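CELL division control protein 6 (Pyrobaculum aerophilum, PDB 1FNN) binds ADP and magnesium as an AAA+ ATPase of the Cdc6/Cdc18 family and is probably involved in regulating the initiation of DNA replication. Local coordinates at residues Leu288-Leu292 with Tyr325-Arg330; Glu280-Ile284 with Val379-Leu383; Phe311-Glu315 with His332-Trp336; Ile347-Asn353 with Thr364-Thr370; Ile219-Ile223 with Ile262-Arg268. Numbering follows the deposited sequence.

Contact 1: Leu288-Leu292 with Tyr325-Arg330; sequences LHEKL and YGERPR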
# COMPACT_ATOMS: atom_id res chain seq x y z
N LEU A 288 33.37 -2.23 13.72
CA LEU A 288 33.99 -0.94 13.51
C LEU A 288 34.05 -0.47 12.06
O LEU A 288 33.71 0.67 11.74
CB LEU A 288 35.44 -0.89 14.04
CG LEU A 288 36.23 0.38 13.86
CD1 LEU A 288 35.56 1.58 14.52
CD2 LEU A 288 37.67 0.27 14.42
N HIS A 289 34.67 -1.20 11.16
CA HIS A 289 34.85 -0.79 9.78
C HIS A 289 33.51 -0.67 9.01
O HIS A 289 33.53 0.02 8.01
CB HIS A 289 35.85 -1.72 9.07
CG HIS A 289 37.21 -1.15 9.44
ND1 HIS A 289 37.84 -0.19 8.68
CD2 HIS A 289 38.02 -1.41 10.51
CE1 HIS A 289 39.00 0.11 9.26
NE2 HIS A 289 39.12 -0.61 10.36
N GLU A 290 32.50 -1.41 9.35
CA GLU A 290 31.16 -1.26 8.77
C GLU A 290 30.55 0.06 9.22
O GLU A 290 29.87 0.72 8.44
CB GLU A 290 30.27 -2.44 9.14
CG GLU A 290 28.86 -2.39 8.50
CD GLU A 290 28.13 -3.71 8.60
OE1 GLU A 290 26.90 -3.75 8.35
OE2 GLU A 290 28.74 -4.75 8.94
N LYS A 291 30.74 0.48 10.48
CA LYS A 291 30.42 1.80 10.95
C LYS A 291 31.14 2.89 10.17
O LYS A 291 30.55 3.88 9.73
CB LYS A 291 30.72 2.09 12.44
CG LYS A 291 29.85 1.25 13.40
CD LYS A 291 30.09 1.79 14.80
CE LYS A 291 29.18 1.30 15.88
NZ LYS A 291 29.49 -0.09 16.31
N LEU A 292 32.44 2.75 9.96
CA LEU A 292 33.25 3.69 9.22
C LEU A 292 32.76 3.74 7.77
O LEU A 292 32.71 4.83 7.20
CB LEU A 292 34.75 3.25 9.25
CG LEU A 292 35.40 3.38 10.66
CD1 LEU A 292 36.79 2.71 10.67
CD2 LEU A 292 35.52 4.85 11.05
N TYR A 325 40.23 8.86 11.39
CA TYR A 325 40.06 8.19 12.68
C TYR A 325 41.30 7.32 13.03
O TYR A 325 41.20 6.48 13.92
CB TYR A 325 38.81 7.29 12.66
CG TYR A 325 37.56 8.15 12.93
CD1 TYR A 325 36.86 8.69 11.86
CD2 TYR A 325 37.13 8.39 14.21
CE1 TYR A 325 35.73 9.46 12.07
CE2 TYR A 325 36.01 9.16 14.44
CZ TYR A 325 35.32 9.70 13.36
OH TYR A 325 34.21 10.46 13.61
N GLY A 326 42.36 7.45 12.26
CA GLY A 326 43.62 6.74 12.54
C GLY A 326 43.61 5.26 12.20
O GLY A 326 44.27 4.46 12.89
N GLU A 327 42.78 4.87 11.23
CA GLU A 327 42.57 3.45 10.95
C GLU A 327 43.06 3.15 9.55
O GLU A 327 42.96 4.03 8.68
CB GLU A 327 41.08 3.08 11.01
CG GLU A 327 40.52 2.92 12.40
CD GLU A 327 40.95 1.60 13.04
OE1 GLU A 327 41.10 0.60 12.32
OE2 GLU A 327 41.14 1.58 14.26
N ARG A 328 43.49 1.91 9.29
CA ARG A 328 43.90 1.58 7.92
C ARG A 328 42.61 1.07 7.26
O ARG A 328 41.91 0.28 7.91
CB ARG A 328 44.89 0.40 7.88
CG ARG A 328 45.50 0.17 9.24
CD ARG A 328 46.96 0.50 9.39
NE ARG A 328 47.72 -0.72 9.45
CZ ARG A 328 48.83 -1.13 10.03
NH1 ARG A 328 49.60 -0.38 10.79
NH2 ARG A 328 49.18 -2.40 9.81
N PRO A 329 42.44 1.39 6.01
CA PRO A 329 41.21 0.99 5.31
C PRO A 329 41.22 -0.48 4.95
O PRO A 329 42.29 -0.98 4.57
CB PRO A 329 41.22 1.86 4.06
CG PRO A 329 42.68 2.13 3.82
CD PRO A 329 43.32 2.23 5.17
N ARG A 330 40.09 -1.16 5.08
CA ARG A 330 39.93 -2.51 4.66
C ARG A 330 39.86 -2.52 3.13
O ARG A 330 39.63 -1.50 2.48
CB ARG A 330 38.70 -3.21 5.24
CG ARG A 330 38.72 -3.24 6.77
CD ARG A 330 39.91 -4.15 7.23
NE ARG A 330 40.04 -4.05 8.69
CZ ARG A 330 39.28 -4.76 9.52
NH1 ARG A 330 39.45 -4.62 10.84
NH2 ARG A 330 38.35 -5.60 9.10
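A buried histidine can tie a loop to a helix, and His289, which loses 100 Å² to this contact, does so from the first turn of helix 288-304. Its NE2 donates a hydrogen bond to Glu327 OE1 (3.0 Å), a His-carboxylate pair in which the acid lies near the plane of the ring, at its edge. ND1 is engaged too, by the hydroxyl of Tyr318, so both ring nitrogens are satisfied. Over one face lies the aliphatic part of Arg330, whose CG is 3.9 Å from the centroid of the His289 ring, a CH-pi contact. Glu327 in turn rests its CG 4.1 Å from Leu292 CD1. The loop reaches this position through a Schellman motif that ends helix 311-324, with Gly326 at positive phi as its C-prime residue. Contact 1 thus joins the connection between helices 311-324 and 332-344 of the winged-helix domain to helix 288-304, with Tyr338 of helix 332-344 touching both His289 and Arg330, and Tyr325 reaching Thr381 and Ile384 of helix 373-387.

Contact 2: Glu280-Ile284 with Val379-Leu383; sequences EEVLI and VITKL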
# COMPACT_ATOMS: atom_id res chain seq x y z
N GLU A 280 19.19 2.83 16.75
CA GLU A 280 20.52 2.99 17.33
C GLU A 280 21.05 1.62 17.77
O GLU A 280 22.24 1.34 17.67
CB GLU A 280 20.57 3.97 18.50
CG GLU A 280 22.00 4.15 19.02
CD GLU A 280 22.21 5.45 19.76
OE1 GLU A 280 21.48 6.43 19.49
OE2 GLU A 280 23.12 5.50 20.61
N GLU A 281 20.15 0.74 18.18
CA GLU A 281 20.48 -0.60 18.60
C GLU A 281 21.15 -1.39 17.48
O GLU A 281 22.12 -2.11 17.74
CB GLU A 281 19.22 -1.36 19.03
CG GLU A 281 18.48 -0.78 20.22
CD GLU A 281 17.21 -1.57 20.53
OE1 GLU A 281 16.94 -2.56 19.82
OE2 GLU A 281 16.49 -1.19 21.49
N VAL A 282 20.63 -1.26 16.26
CA VAL A 282 21.22 -1.99 15.14
C VAL A 282 22.54 -1.36 14.73
O VAL A 282 23.51 -2.13 14.57
CB VAL A 282 20.29 -2.16 13.93
CG1 VAL A 282 21.01 -2.83 12.76
CG2 VAL A 282 19.08 -3.01 14.34
N LEU A 283 22.72 -0.06 14.98
CA LEU A 283 24.01 0.53 14.66
C LEU A 283 25.11 0.06 15.61
O LEU A 283 26.24 -0.22 15.17
CB LEU A 283 23.94 2.06 14.67
CG LEU A 283 22.94 2.63 13.60
CD1 LEU A 283 23.01 4.14 13.62
CD2 LEU A 283 23.31 2.12 12.22
N ILE A 284 24.79 -0.05 16.88
CA ILE A 284 25.79 -0.33 17.92
C ILE A 284 26.55 -1.62 17.64
O ILE A 284 27.78 -1.65 17.74
CB ILE A 284 25.10 -0.36 19.31
CG1 ILE A 284 24.82 1.06 19.79
CG2 ILE A 284 25.95 -1.11 20.34
CD1 ILE A 284 24.00 1.13 21.07
N VAL A 379 24.87 10.19 15.25
CA VAL A 379 24.79 8.98 16.06
C VAL A 379 25.94 8.00 15.71
O VAL A 379 26.55 7.46 16.64
CB VAL A 379 23.47 8.21 15.90
CG1 VAL A 379 23.50 6.91 16.68
CG2 VAL A 379 22.30 9.07 16.38
N ILE A 380 26.26 7.92 14.43
CA ILE A 380 27.31 6.98 14.01
C ILE A 380 28.67 7.49 14.49
O ILE A 380 29.48 6.73 15.04
CB ILE A 380 27.38 6.76 12.50
CG1 ILE A 380 25.99 6.47 11.93
CG2 ILE A 380 28.25 5.50 12.23
CD1 ILE A 380 26.01 6.38 10.40
N THR A 381 28.89 8.79 14.34
CA THR A 381 30.12 9.42 14.84
C THR A 381 30.31 9.24 16.34
O THR A 381 31.41 8.90 16.83
CB THR A 381 30.08 10.91 14.46
OG1 THR A 381 30.23 11.01 13.04
CG2 THR A 381 31.19 11.75 15.06
N LYS A 382 29.23 9.42 17.10
CA LYS A 382 29.29 9.17 18.53
C LYS A 382 29.79 7.73 18.78
O LYS A 382 30.50 7.50 19.77
CB LYS A 382 27.93 9.33 19.19
CG LYS A 382 27.85 9.42 20.69
CD LYS A 382 26.77 8.58 21.32
CE LYS A 382 25.44 8.51 20.61
NZ LYS A 382 24.45 7.63 21.28
N LEU A 383 29.12 6.74 18.18
CA LEU A 383 29.47 5.34 18.38
C LEU A 383 30.90 5.02 17.96
O LEU A 383 31.54 4.24 18.66
CB LEU A 383 28.49 4.40 17.66
CG LEU A 383 27.02 4.59 18.09
CD1 LEU A 383 26.11 3.79 17.15
CD2 LEU A 383 26.78 4.17 19.53
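This is a helix-helix contact, apolar at its centre and closed by a salt bridge at its margin, between the short helix 280-285 and helix 373-387 near the end of the chain. The two segments run in broadly the same direction, at 39° to one another (signed crossing angle -39°), and their axes approach to 10.6 Å. Leu383 has the central place among the apolar side chains: its CD1 lies 3.7 Å from Leu283 CB, and its CD2 lies 3.7 Å from Ile284 CG1. Leu283 also extends CD1 to Val379 CG1 (4.2 Å) and to Ile380 CG1 (4.1 Å), so that it meets Val379 and Ile380 on one turn and Leu383 on the next. Within the winged-helix region, a variant of the helix-turn-helix fold, helix 280-285 thus packs against the last helix of the chain, and the 94 residues between the segments include the hairpin 349-352/364-367 and the intervening helices. Leu294 of helix 288-304 touches both Leu283 and Ile380, extending the apolar surface to that helix. At the more exposed margin, Lys382 NZ donates to Glu280 OE2 at 2.6 Å, a short salt-bridging hydrogen bond. On its way to the lysine the carboxylate of Glu280 passes along the apolar patch, OE1 3.5 Å from Val379 CG1 and OE2 4.0 Å from Leu383 CD2, in van der Waals contact.

Contact 3: Phe311-Glu315 with His332-Trp336; sequences FGDAE and HSQLW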
# COMPACT_ATOMS: atom_id res chain seq x y z
N PHE A 311 29.35 2.90 -5.44
CA PHE A 311 30.20 2.14 -4.53
C PHE A 311 31.62 2.72 -4.55
O PHE A 311 32.22 2.91 -3.49
CB PHE A 311 30.18 0.64 -4.84
CG PHE A 311 31.05 -0.17 -3.90
CD1 PHE A 311 30.49 -0.85 -2.84
CD2 PHE A 311 32.42 -0.25 -4.08
CE1 PHE A 311 31.27 -1.60 -1.97
CE2 PHE A 311 33.21 -0.99 -3.22
CZ PHE A 311 32.63 -1.66 -2.17
N GLY A 312 32.13 3.12 -5.72
CA GLY A 312 33.45 3.74 -5.81
C GLY A 312 33.57 5.03 -5.03
O GLY A 312 34.56 5.38 -4.36
N ASP A 313 32.50 5.85 -5.09
CA ASP A 313 32.43 7.06 -4.30
C ASP A 313 32.57 6.73 -2.81
O ASP A 313 33.25 7.45 -2.06
CB ASP A 313 31.08 7.79 -4.49
CG ASP A 313 31.01 9.16 -3.87
OD1 ASP A 313 31.81 9.54 -2.98
OD2 ASP A 313 30.10 9.94 -4.28
N ALA A 314 31.74 5.80 -2.34
CA ALA A 314 31.76 5.45 -0.92
C ALA A 314 33.17 4.95 -0.49
O ALA A 314 33.57 5.14 0.66
CB ALA A 314 30.72 4.33 -0.78
N GLU A 315 33.80 4.15 -1.31
CA GLU A 315 35.13 3.59 -1.02
C GLU A 315 36.20 4.68 -1.00
O GLU A 315 36.88 4.83 0.04
CB GLU A 315 35.53 2.47 -1.98
CG GLU A 315 36.96 2.00 -1.67
CD GLU A 315 37.31 0.68 -2.33
OE1 GLU A 315 36.66 0.35 -3.34
OE2 GLU A 315 38.21 -0.05 -1.85
N HIS A 332 38.64 -3.66 -0.79
CA HIS A 332 37.44 -3.65 -1.59
C HIS A 332 36.47 -4.77 -1.33
O HIS A 332 35.28 -4.50 -1.14
CB HIS A 332 37.86 -3.60 -3.07
CG HIS A 332 36.74 -3.47 -4.05
ND1 HIS A 332 36.31 -2.25 -4.54
CD2 HIS A 332 35.96 -4.41 -4.64
CE1 HIS A 332 35.31 -2.45 -5.38
NE2 HIS A 332 35.08 -3.75 -5.47
N SER A 333 36.88 -6.04 -1.31
CA SER A 333 35.95 -7.16 -1.12
C SER A 333 35.34 -7.17 0.26
O SER A 333 34.17 -7.54 0.51
CB SER A 333 36.71 -8.50 -1.34
OG SER A 333 37.76 -8.55 -0.38
N GLN A 334 36.13 -6.69 1.25
CA GLN A 334 35.57 -6.52 2.58
C GLN A 334 34.49 -5.42 2.55
O GLN A 334 33.44 -5.54 3.22
CB GLN A 334 36.71 -6.11 3.53
CG GLN A 334 37.62 -7.29 3.85
CD GLN A 334 38.28 -7.13 5.22
OE1 GLN A 334 37.63 -6.91 6.25
NE2 GLN A 334 39.59 -7.24 5.22
N LEU A 335 34.72 -4.34 1.82
CA LEU A 335 33.68 -3.26 1.84
C LEU A 335 32.35 -3.75 1.27
O LEU A 335 31.23 -3.36 1.59
CB LEU A 335 34.24 -2.04 1.12
CG LEU A 335 35.55 -1.47 1.72
CD1 LEU A 335 35.97 -0.19 1.04
CD2 LEU A 335 35.34 -1.28 3.21
N TRP A 336 32.48 -4.56 0.23
CA TRP A 336 31.39 -5.25 -0.44
C TRP A 336 30.55 -6.07 0.48
O TRP A 336 29.30 -5.98 0.46
CB TRP A 336 32.04 -6.01 -1.62
CG TRP A 336 31.01 -5.96 -2.70
CD1 TRP A 336 30.69 -4.90 -3.49
CD2 TRP A 336 30.15 -7.05 -3.07
NE1 TRP A 336 29.68 -5.25 -4.35
CE2 TRP A 336 29.33 -6.57 -4.11
CE3 TRP A 336 30.00 -8.36 -2.62
CZ2 TRP A 336 28.37 -7.37 -4.72
CZ3 TRP A 336 29.05 -9.15 -3.22
CH2 TRP A 336 28.25 -8.65 -4.26
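Three aromatic residues cluster where segments 311-315 and 332-336 cross steeply, at 111°, with their axes 11.4 Å apart at closest. Phe311, in the first turn of helix 311-324, presents its edge to the face of the His332 ring in an offset edge-to-face pair, with centroids 5.0 Å apart and planes at 66°; the closest atoms are Phe311 CE2 and His332 CE1, at 3.3 Å. Obliquely placed, Trp336 brings CD1 to 3.7 Å from Phe311 CE1. Leu335 packs against both Phe311 and Glu315, its CB 3.7 Å from Phe311 CZ and its CD1 3.6 Å from Glu315 CG. In the winged-helix domain, a helix-turn-helix variant, these are the consecutive helices 311-324 and 332-344, and Phe293 of helix 288-304 touches both Ala314 and Leu335. One ring takes part in two kinds of interaction: His332 ND1 donates to Glu315 OE1 (2.9 Å) near the ring plane while its face receives Phe311. The hydrogen bond thus constrains the orientation of an imidazole that the aromatic contact also uses, coupling polar and apolar parts of the interface.

Contact 4: Ile347-Asn353 with Thr364-Thr370; sequences IVETRQN and TLISIGT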
# COMPACT_ATOMS: atom_id res chain seq x y z
N ILE A 347 19.48 -0.59 6.37
CA ILE A 347 20.14 0.67 6.71
C ILE A 347 20.38 1.53 5.49
O ILE A 347 20.31 2.76 5.50
CB ILE A 347 21.47 0.42 7.49
CG1 ILE A 347 21.13 -0.28 8.80
CG2 ILE A 347 22.18 1.73 7.81
CD1 ILE A 347 22.33 -0.86 9.56
N VAL A 348 20.73 0.87 4.38
CA VAL A 348 21.02 1.50 3.09
C VAL A 348 20.18 0.79 2.02
O VAL A 348 19.74 -0.33 2.31
CB VAL A 348 22.53 1.21 2.96
CG1 VAL A 348 22.87 0.21 1.90
CG2 VAL A 348 23.41 2.43 3.12
N GLU A 349 19.92 1.43 0.89
CA GLU A 349 19.28 0.70 -0.21
C GLU A 349 20.22 0.69 -1.37
O GLU A 349 20.97 1.68 -1.52
CB GLU A 349 17.94 1.41 -0.58
CG GLU A 349 16.96 1.29 0.61
CD GLU A 349 17.09 2.45 1.59
OE1 GLU A 349 17.33 3.62 1.22
OE2 GLU A 349 16.95 2.22 2.81
N THR A 350 20.27 -0.35 -2.20
CA THR A 350 21.20 -0.29 -3.33
C THR A 350 20.44 -0.62 -4.61
O THR A 350 19.42 -1.30 -4.55
CB THR A 350 22.36 -1.32 -3.22
OG1 THR A 350 21.81 -2.62 -3.15
CG2 THR A 350 23.16 -1.08 -1.93
N ARG A 351 20.96 -0.18 -5.74
CA ARG A 351 20.35 -0.50 -7.02
C ARG A 351 21.52 -0.62 -8.01
O ARG A 351 22.47 0.14 -7.88
CB ARG A 351 19.47 0.55 -7.67
CG ARG A 351 19.00 1.83 -7.09
CD ARG A 351 18.11 2.61 -8.09
NE ARG A 351 17.22 1.69 -8.75
CZ ARG A 351 16.02 1.24 -8.47
NH1 ARG A 351 15.36 1.62 -7.39
NH2 ARG A 351 15.45 0.37 -9.31
N GLN A 352 21.28 -1.39 -9.05
CA GLN A 352 22.27 -1.51 -10.11
C GLN A 352 22.11 -0.33 -11.07
O GLN A 352 21.00 0.14 -11.33
CB GLN A 352 22.06 -2.85 -10.82
CG GLN A 352 23.28 -3.68 -11.13
CD GLN A 352 24.17 -3.91 -9.93
OE1 GLN A 352 23.74 -4.48 -8.93
NE2 GLN A 352 25.42 -3.48 -10.03
N ASN A 353 23.22 0.17 -11.57
CA ASN A 353 23.25 1.23 -12.57
C ASN A 353 23.18 0.58 -13.97
O ASN A 353 24.09 -0.26 -14.16
CB ASN A 353 24.58 1.92 -12.46
CG ASN A 353 24.79 3.29 -13.01
OD1 ASN A 353 25.89 3.54 -13.52
ND2 ASN A 353 23.84 4.20 -12.95
N THR A 364 27.10 -0.25 -8.99
CA THR A 364 26.25 -0.34 -7.80
C THR A 364 25.97 1.04 -7.25
O THR A 364 26.94 1.77 -6.97
CB THR A 364 26.85 -1.22 -6.69
OG1 THR A 364 26.96 -2.56 -7.21
CG2 THR A 364 25.89 -1.33 -5.52
N LEU A 365 24.69 1.35 -6.97
CA LEU A 365 24.34 2.64 -6.45
C LEU A 365 23.84 2.51 -5.03
O LEU A 365 23.19 1.52 -4.70
CB LEU A 365 23.22 3.34 -7.26
CG LEU A 365 23.53 3.59 -8.74
CD1 LEU A 365 22.30 4.09 -9.50
CD2 LEU A 365 24.69 4.57 -8.92
N ILE A 366 24.16 3.50 -4.21
CA ILE A 366 23.75 3.41 -2.80
C ILE A 366 22.95 4.63 -2.38
O ILE A 366 23.34 5.79 -2.59
CB ILE A 366 25.03 3.35 -1.91
CG1 ILE A 366 25.93 2.16 -2.31
CG2 ILE A 366 24.66 3.20 -0.43
CD1 ILE A 366 27.32 2.33 -1.68
N SER A 367 21.92 4.34 -1.60
CA SER A 367 21.13 5.45 -1.06
C SER A 367 20.83 5.20 0.39
O SER A 367 20.77 4.05 0.85
CB SER A 367 19.76 5.48 -1.83
OG SER A 367 18.88 6.29 -1.04
N ILE A 368 20.63 6.23 1.16
CA ILE A 368 20.11 6.12 2.51
C ILE A 368 18.78 6.93 2.43
O ILE A 368 18.78 8.14 2.67
CB ILE A 368 21.03 6.69 3.59
CG1 ILE A 368 22.28 5.76 3.74
CG2 ILE A 368 20.34 6.83 4.93
CD1 ILE A 368 23.33 6.48 4.62
N GLY A 369 17.66 6.21 2.41
CA GLY A 369 16.39 6.95 2.25
C GLY A 369 15.57 7.06 3.52
O GLY A 369 14.58 7.83 3.51
N THR A 370 15.93 6.30 4.56
CA THR A 370 15.08 6.28 5.75
C THR A 370 15.44 7.17 6.92
O THR A 370 14.68 7.18 7.91
CB THR A 370 14.85 4.83 6.23
OG1 THR A 370 16.09 4.26 6.73
CG2 THR A 370 14.35 4.01 5.04
O HOH W 1 17.85 4.01 4.66
O HOH W 2 16.38 4.92 -1.00
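Antiparallel pairing here builds the beta hairpin, or wing, of the winged-helix domain. Thr364 opens the second strand opposite Gln352 in a non-hydrogen-bonded pair, where Gln352 NE2 gives a weak hydrogen bond to Thr364 OG1 (3.3 Å). Leu365 forms the first hydrogen-bonded pair, its N donating to Arg351 O (2.7 Å) and its O accepting from Arg351 N (3.0 Å). Ile366, across from Thr350, brings CG2 within 3.8 Å of Val348 CG2, on the face towards Leu339 and Ile297. Ser367 pairs with Glu349 through Ser367 N to Glu349 O and Glu349 N to Ser367 O, both 2.8 Å. Beyond the strand, Ile368 CG1 packs 3.6 Å from Val348 CG2, and Gly369 N donates to Glu349 OE1 (2.9 Å). Thr370 N gives a hydrogen bond to a water (3.0 Å) that itself donates to Glu349 OE2 (2.7 Å) and Ile347 O (2.9 Å). A second water links Glu349 OE1 to Ser367 OG, so one buried carboxylate continues the polar pairing where the backbone ladder stops.

Contact 5: Ile219-Ile223 with Ile262-Arg268; sequences ILQMI and IAPEDVR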
# COMPACT_ATOMS: atom_id res chain seq x y z
N ILE A 219 14.68 10.48 -7.71
CA ILE A 219 13.96 10.72 -6.45
C ILE A 219 12.83 9.72 -6.26
O ILE A 219 12.50 9.28 -5.15
CB ILE A 219 13.45 12.16 -6.36
CG1 ILE A 219 14.59 13.09 -5.91
CG2 ILE A 219 12.24 12.34 -5.44
CD1 ILE A 219 14.86 13.10 -4.41
N LEU A 220 12.14 9.39 -7.36
CA LEU A 220 11.02 8.44 -7.28
C LEU A 220 11.61 7.06 -6.97
O LEU A 220 11.03 6.29 -6.21
CB LEU A 220 10.37 8.44 -8.68
CG LEU A 220 9.11 9.27 -8.92
CD1 LEU A 220 8.92 10.42 -7.97
CD2 LEU A 220 8.97 9.69 -10.39
N GLN A 221 12.77 6.77 -7.60
CA GLN A 221 13.42 5.48 -7.34
C GLN A 221 13.83 5.31 -5.87
O GLN A 221 13.62 4.23 -5.30
CB GLN A 221 14.62 5.25 -8.24
CG GLN A 221 14.38 4.91 -9.70
CD GLN A 221 15.63 5.11 -10.54
OE1 GLN A 221 16.58 5.80 -10.15
NE2 GLN A 221 15.65 4.53 -11.73
N MET A 222 14.25 6.40 -5.26
CA MET A 222 14.60 6.42 -3.81
C MET A 222 13.45 6.04 -2.92
O MET A 222 13.51 5.21 -1.98
CB MET A 222 15.17 7.80 -3.53
CG MET A 222 15.53 8.12 -2.09
SD MET A 222 16.05 9.83 -1.87
CE MET A 222 16.22 9.93 -0.10
N ILE A 223 12.27 6.66 -3.23
CA ILE A 223 11.07 6.34 -2.46
C ILE A 223 10.63 4.91 -2.72
O ILE A 223 10.25 4.20 -1.81
CB ILE A 223 9.88 7.29 -2.87
CG1 ILE A 223 10.28 8.72 -2.59
CG2 ILE A 223 8.64 6.82 -2.12
CD1 ILE A 223 9.27 9.82 -2.98
N ILE A 262 12.36 18.42 -5.72
CA ILE A 262 12.36 17.65 -4.45
C ILE A 262 13.84 17.23 -4.18
O ILE A 262 14.46 16.81 -5.17
CB ILE A 262 11.46 16.43 -4.57
CG1 ILE A 262 9.99 16.97 -4.78
CG2 ILE A 262 11.44 15.61 -3.29
CD1 ILE A 262 9.06 15.81 -5.10
N ALA A 263 14.31 17.39 -2.98
CA ALA A 263 15.74 16.89 -2.78
C ALA A 263 15.73 15.63 -1.96
O ALA A 263 14.81 15.35 -1.17
CB ALA A 263 16.46 18.04 -2.07
N PRO A 264 16.88 14.92 -1.86
CA PRO A 264 16.96 13.71 -1.05
C PRO A 264 16.61 13.96 0.38
O PRO A 264 15.88 13.18 1.02
CB PRO A 264 18.45 13.27 -1.20
CG PRO A 264 18.79 13.78 -2.56
CD PRO A 264 18.06 15.11 -2.75
N GLU A 265 16.97 15.09 1.02
CA GLU A 265 16.63 15.30 2.42
C GLU A 265 15.11 15.43 2.65
O GLU A 265 14.62 15.07 3.72
CB GLU A 265 17.28 16.56 3.03
CG GLU A 265 16.89 17.81 2.24
CD GLU A 265 17.64 19.10 2.51
OE1 GLU A 265 18.44 19.44 1.59
OE2 GLU A 265 17.49 19.77 3.55
N ASP A 266 14.39 15.95 1.63
CA ASP A 266 12.91 16.00 1.82
C ASP A 266 12.36 14.59 1.96
O ASP A 266 11.52 14.28 2.82
CB ASP A 266 12.34 16.71 0.56
CG ASP A 266 12.90 18.13 0.40
OD1 ASP A 266 12.85 18.81 1.47
OD2 ASP A 266 13.29 18.37 -0.73
N VAL A 267 12.82 13.64 1.13
CA VAL A 267 12.39 12.25 1.24
C VAL A 267 12.75 11.63 2.60
O VAL A 267 11.93 10.95 3.25
CB VAL A 267 12.97 11.42 0.09
CG1 VAL A 267 12.75 9.91 0.17
CG2 VAL A 267 12.45 11.91 -1.28
N ARG A 268 14.01 11.81 3.05
CA ARG A 268 14.45 11.22 4.32
C ARG A 268 13.60 11.68 5.48
O ARG A 268 13.14 10.93 6.35
CB ARG A 268 15.96 11.60 4.58
CG ARG A 268 16.89 10.96 3.54
CD ARG A 268 18.42 11.18 3.82
NE ARG A 268 19.14 10.83 2.58
CZ ARG A 268 19.82 11.73 1.89
NH1 ARG A 268 19.88 13.00 2.32
NH2 ARG A 268 20.45 11.37 0.78
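Two helical segments lie side by side in nearly the same direction, inclined by only 22° (signed crossing angle -22°), with axes 10.4 Å apart at their closest. The nearest CA atoms are Ile219 with Pro264, at 6.9 Å, and Ile223 with Val267, at 7.1 Å, so the register advances about one turn on each helix. Ala263 holds the N-cap position of helix 264-274, and its N donates to Asp266 OD2 (2.7 Å), tying the cap to the first turn. Asp266 OD1 carries a salt bridge to Arg259. Among the side chains, Ile219 is covered most: its CG2 lies 4.0 Å from Ile262 CG2, and its CD1 is 4.1 Å from both Pro264 CD and Val267 CG2. Met222, fully extended, sends CE to 3.5 Å from Val267 CG1 and 3.8 Å from Arg268 CG. Ile223 CG1 adds a contact with Val267 CG1 at 3.9 Å. Helices 217-227 and 264-274 belong to the AAA+ lid domain, whose helix 240-256 touches Val267 through Ser250, while Arg268 directs NE to the backbone oxygen of Ile368 in the winged-helix domain. With no hydrogen bond between the two segments, their cohesion rests on buried aliphatic and thioether surface; between them the fit depends on apolar side-chain packing, not on polar pairing.

Contacts 1 to 4 illustrate how a small domain is knitted from overlapping closures: contact 2 spans the loop within which contacts 1, 3 and 4 are nested, while the segments of contacts 1 and 3 alternate along the chain, their centres 12 Å apart. Lys291 NZ joins contact 1 to contact 2 through a probable hydrogen bond to Ile284 O (2.7 Å), and Phe311 N joins contact 3 to contact 4 at Thr364 O (3.1 Å). Contact 4 then meets contact 5 between the winged-helix and lid regions, centres 12 Å apart, where Arg268 NE is hydrogen-bonded to Ile368 O (2.7 Å). In the lid, the Ile223 side chain of contact 5 is about 12 Å from bound ADP, not touching it; contacts 1 to 4 lie away from the nucleotide site.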